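PDB 6IYI: beta chain from Acipenser stellatus, which binds haem as a globin subunit of a four-chain assembly and, as a haemoglobin beta chain, probably carries oxygen in the blood. Local coordinates for residues B[88-91]-B[92-96]; B[71-74]-B[75-79]. All blocks are in the same frame, centred on the assembly; numbering follows the deposited sequence.

Contact 1: residues B[88-91]-B[92-96]. With HEM (protoporphyrin IX containing Fe), chain D.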
# COMPACT_ATOMS: atom_id res chain seq x y z
N LEU B 88 16.97 14.80 -5.25
CA LEU B 88 17.01 13.67 -4.31
C LEU B 88 15.94 12.63 -4.69
O LEU B 88 16.21 11.45 -4.72
CB LEU B 88 16.86 14.15 -2.88
CG LEU B 88 17.24 13.12 -1.83
CD1 LEU B 88 18.70 12.66 -1.94
CD2 LEU B 88 16.96 13.72 -0.48
N SER B 89 14.77 13.09 -5.06
CA SER B 89 13.72 12.23 -5.59
C SER B 89 14.21 11.47 -6.80
O SER B 89 14.19 10.22 -6.80
CB SER B 89 12.47 13.02 -5.99
OG SER B 89 11.50 12.14 -6.59
N ALA B 90 14.72 12.23 -7.79
CA ALA B 90 15.22 11.70 -9.05
C ALA B 90 16.33 10.71 -8.80
O ALA B 90 16.36 9.60 -9.38
CB ALA B 90 15.69 12.83 -9.99
N PHE B 91 17.22 11.06 -7.90
CA PHE B 91 18.21 10.12 -7.49
C PHE B 91 17.65 8.77 -6.92
O PHE B 91 18.19 7.69 -7.24
CB PHE B 91 19.08 10.76 -6.47
CG PHE B 91 20.19 9.86 -5.98
CD1 PHE B 91 21.22 9.47 -6.86
CD2 PHE B 91 20.23 9.42 -4.66
CE1 PHE B 91 22.27 8.65 -6.40
CE2 PHE B 91 21.24 8.57 -4.22
CZ PHE B 91 22.27 8.20 -5.07
N HIS B 92 16.61 8.82 -6.08
CA HIS B 92 16.06 7.56 -5.50
C HIS B 92 15.30 6.72 -6.53
O HIS B 92 15.30 5.53 -6.42
CB HIS B 92 15.21 7.80 -4.25
CG HIS B 92 16.03 8.10 -3.02
ND1 HIS B 92 16.61 9.34 -2.80
CD2 HIS B 92 16.42 7.32 -1.99
CE1 HIS B 92 17.29 9.31 -1.66
NE2 HIS B 92 17.18 8.10 -1.15
N SER B 93 14.68 7.37 -7.48
CA SER B 93 13.98 6.72 -8.56
C SER B 93 14.95 6.16 -9.64
O SER B 93 15.09 4.92 -9.80
CB SER B 93 13.01 7.73 -9.19
OG SER B 93 12.46 7.15 -10.31
N GLU B 94 15.67 7.06 -10.32
CA GLU B 94 16.38 6.68 -11.56
C GLU B 94 17.71 6.01 -11.35
O GLU B 94 18.07 5.17 -12.13
CB GLU B 94 16.59 7.91 -12.45
CG GLU B 94 15.30 8.35 -13.10
CD GLU B 94 15.28 9.83 -13.37
OE1 GLU B 94 16.38 10.40 -13.49
OE2 GLU B 94 14.19 10.42 -13.43
N THR B 95 18.45 6.37 -10.31
CA THR B 95 19.73 5.71 -9.99
C THR B 95 19.53 4.46 -9.11
O THR B 95 20.09 3.40 -9.39
CB THR B 95 20.71 6.72 -9.34
OG1 THR B 95 20.73 7.92 -10.13
CG2 THR B 95 22.10 6.16 -9.18
N LEU B 96 18.70 4.58 -8.06
CA LEU B 96 18.58 3.52 -7.05
C LEU B 96 17.36 2.58 -7.23
O LEU B 96 17.37 1.48 -6.73
CB LEU B 96 18.57 4.16 -5.69
CG LEU B 96 19.75 5.05 -5.35
CD1 LEU B 96 19.45 5.66 -3.99
CD2 LEU B 96 21.06 4.26 -5.33
CHA HEM D . 21.25 8.12 -0.20
CHB HEM D . 17.83 10.74 1.90
CHC HEM D . 14.84 6.90 2.10
CHD HEM D . 18.21 4.30 -0.17
C1A HEM D . 20.55 9.17 0.34
C2A HEM D . 21.11 10.44 0.56
C3A HEM D . 20.16 11.17 1.15
C4A HEM D . 19.03 10.34 1.32
CMA HEM D . 20.29 12.61 1.55
CAA HEM D . 22.50 10.93 0.16
CBA HEM D . 22.28 11.20 -1.33
CGA HEM D . 23.43 11.92 -1.97
O1A HEM D . 24.57 11.39 -1.93
O2A HEM D . 23.22 13.01 -2.53
C1B HEM D . 16.71 9.92 2.19
C2B HEM D . 15.55 10.39 2.85
C3B HEM D . 14.70 9.32 2.95
C4B HEM D . 15.35 8.19 2.26
CMB HEM D . 15.19 11.73 3.44
CAB HEM D . 13.41 9.61 3.60
CBB HEM D . 12.38 8.83 3.52
C1C HEM D . 15.49 5.81 1.50
C2C HEM D . 14.99 4.46 1.47
C3C HEM D . 15.97 3.72 0.80
C4C HEM D . 17.04 4.64 0.44
CMC HEM D . 13.66 4.02 2.06
CAC HEM D . 16.00 2.28 0.51
CBC HEM D . 15.12 1.45 1.05
C1D HEM D . 19.31 5.17 -0.32
C2D HEM D . 20.58 4.68 -0.90
C3D HEM D . 21.41 5.74 -0.93
C4D HEM D . 20.66 6.86 -0.35
CMD HEM D . 20.92 3.27 -1.43
CAD HEM D . 22.86 5.71 -1.41
CBD HEM D . 23.65 5.22 -0.18
CGD HEM D . 25.12 4.88 -0.39
O1D HEM D . 25.95 5.76 -0.20
O2D HEM D . 25.53 3.72 -0.66
NA HEM D . 19.29 9.12 0.82
NB HEM D . 16.55 8.63 1.82
NC HEM D . 16.74 5.85 0.91
ND HEM D . 19.39 6.50 -0.02
FE HEM D . 18.04 7.52 0.84
O HOH W 1 18.80 6.77 2.61
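His92 binds the haem iron through NE2, 2.2 Å from FE, while its other ring nitrogen is tied back to the helix: ND1 donates to Leu88 O at 2.9 Å. With CG opposite its carbonyl carbon and beside the backbone N (chi1 -75°), the ring brings ND1 back over the preceding turn. The bond is nearly straight (171°) and Leu88 O lies in the imidazole plane, so it holds the ring against turning about the NE2-FE axis. This is the proximal histidine of the globin fold; a water takes the sixth iron position. Leu88 O also accepts from His92 N, the two donors arriving from opposite faces of the carbonyl plane. Ser89 O is used by Ser93 N, Ala90 O by Glu94 N. Phe91 O takes Leu96 N at 3.3 Å, an i to i+5 bond of a wider pi-type turn, and a weak one from Thr95 N. The Phe91 ring turns its edge to the face of His92, planes at 86°, and Leu96 CG sits over one Phe91 face in a CH-pi contact. Helix 86-95 thus lies along the proximal side of the haem, Ser89 OG hydrogen-bonded to Leu141 O of helix 124-142 and Glu144 N beyond, where Tyr145 packs on His92 and Ser93.

Contact 2: residues B[71-74]-B[75-79]; sequences VGIA and IAHMD
Ile73 turns its CG2 branch away from its own N, and His77 swings CG opposite its carbonyl carbon (chi1 -63°), so that the two side chains run alongside each other, one helical turn apart, and point the same way. Ile73 CG2 is the branch that touches, 3.6 Å from His77 CD2. His77 CD2 is also 3.2 Å from Ile73 O, which sits at the imidazole edge near its plane, while His77 N donates to that oxygen at 2.9 Å. Ile73 O is thus met by both backbone and ring of the residue that first leaves helical geometry. On the far edge of the ring, ND1 has a weak hydrogen bond to Asp80 OD2. Without the imidazole, as with an alanine here, Ile73 CG2 would probably lose its ring neighbour and Asp80 its weak partner. Further back, Ile75 N bonds Val71 O at 2.9 Å and Ala76 N bonds Gly72 O at 3.1 Å, the regular i to i+4 pattern. Met78 N then turns to Ile75 O at 3.0 Å, a tighter i to i+3 bond. This is the C-terminal turn of helix 58-76, the globin E helix, leading toward helix 81-84. Ile75 fits between helices 5-15 and 124-142, against Ile11, Trp15 and Trp130; Ala74 faces Met133 and Ile137 of helix 124-142, and His77 touches Ala84 of helix 81-84.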
# COMPACT_ATOMS: atom_id res chain seq x y z
N VAL B 71 16.53 15.38 6.40
CA VAL B 71 15.31 15.74 7.10
C VAL B 71 15.36 17.19 7.61
O VAL B 71 14.36 17.96 7.48
CB VAL B 71 15.00 14.74 8.23
CG1 VAL B 71 13.82 15.21 9.07
CG2 VAL B 71 14.71 13.34 7.65
N GLY B 72 16.48 17.56 8.24
CA GLY B 72 16.76 18.94 8.63
C GLY B 72 16.58 19.94 7.50
O GLY B 72 15.91 20.93 7.69
N ILE B 73 17.17 19.63 6.34
CA ILE B 73 17.01 20.39 5.09
C ILE B 73 15.52 20.45 4.65
O ILE B 73 15.05 21.52 4.33
CB ILE B 73 17.98 19.93 3.95
CG1 ILE B 73 19.48 19.92 4.36
CG2 ILE B 73 17.95 20.85 2.72
CD1 ILE B 73 19.91 21.06 5.24
N ALA B 74 14.77 19.33 4.70
CA ALA B 74 13.34 19.39 4.39
C ALA B 74 12.61 20.38 5.29
O ALA B 74 11.70 21.12 4.82
CB ALA B 74 12.67 18.02 4.49
N ILE B 75 12.96 20.35 6.59
CA ILE B 75 12.32 21.28 7.55
C ILE B 75 12.60 22.72 7.10
O ILE B 75 11.70 23.53 7.05
CB ILE B 75 12.75 21.04 9.00
CG1 ILE B 75 12.18 19.73 9.48
CG2 ILE B 75 12.28 22.17 9.92
CD1 ILE B 75 12.82 19.20 10.73
N ALA B 76 13.86 23.02 6.76
CA ALA B 76 14.25 24.37 6.26
C ALA B 76 13.53 24.75 4.94
O ALA B 76 13.30 25.93 4.66
CB ALA B 76 15.76 24.44 6.07
N HIS B 77 13.18 23.75 4.14
CA HIS B 77 12.39 23.99 2.95
C HIS B 77 10.95 23.53 3.11
O HIS B 77 10.34 23.13 2.11
CB HIS B 77 13.04 23.30 1.77
CG HIS B 77 14.38 23.84 1.45
ND1 HIS B 77 14.56 24.93 0.61
CD2 HIS B 77 15.62 23.44 1.82
CE1 HIS B 77 15.85 25.17 0.49
NE2 HIS B 77 16.52 24.28 1.20
N MET B 78 10.38 23.59 4.32
CA MET B 78 9.07 22.94 4.54
C MET B 78 7.88 23.58 3.79
O MET B 78 6.77 22.95 3.68
CB MET B 78 8.75 22.81 6.02
CG MET B 78 8.39 24.08 6.76
SD MET B 78 8.41 23.83 8.56
CE MET B 78 6.75 23.20 8.81
N ASP B 79 8.09 24.81 3.32
CA ASP B 79 7.15 25.47 2.42
C ASP B 79 7.40 25.19 0.93
O ASP B 79 6.61 25.62 0.13
CB ASP B 79 7.18 26.98 2.65
CG ASP B 79 6.74 27.33 4.01
OD1 ASP B 79 5.55 27.10 4.35
OD2 ASP B 79 7.59 27.76 4.79

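Contact 2 comes first along the chain, at the C-terminal end of helix 58-76; contact 1 follows on helix 86-95, after the short helix 81-84. Both belong to the same globin fold. Their centres are about 19 Å apart and their nearest atoms about 7 Å apart, without touching. The haem relates them: contact 1 supplies its proximal iron ligand, whereas the Val71 side chain of contact 2 lies about 5 Å from the haem. Helix 124-142 also serves both, packing on Ala74, Ile75 and Met78 and accepting a bond from Ser89 at Leu141. One contact therefore holds the iron, and the other closes a helix packed in the surrounding globin core.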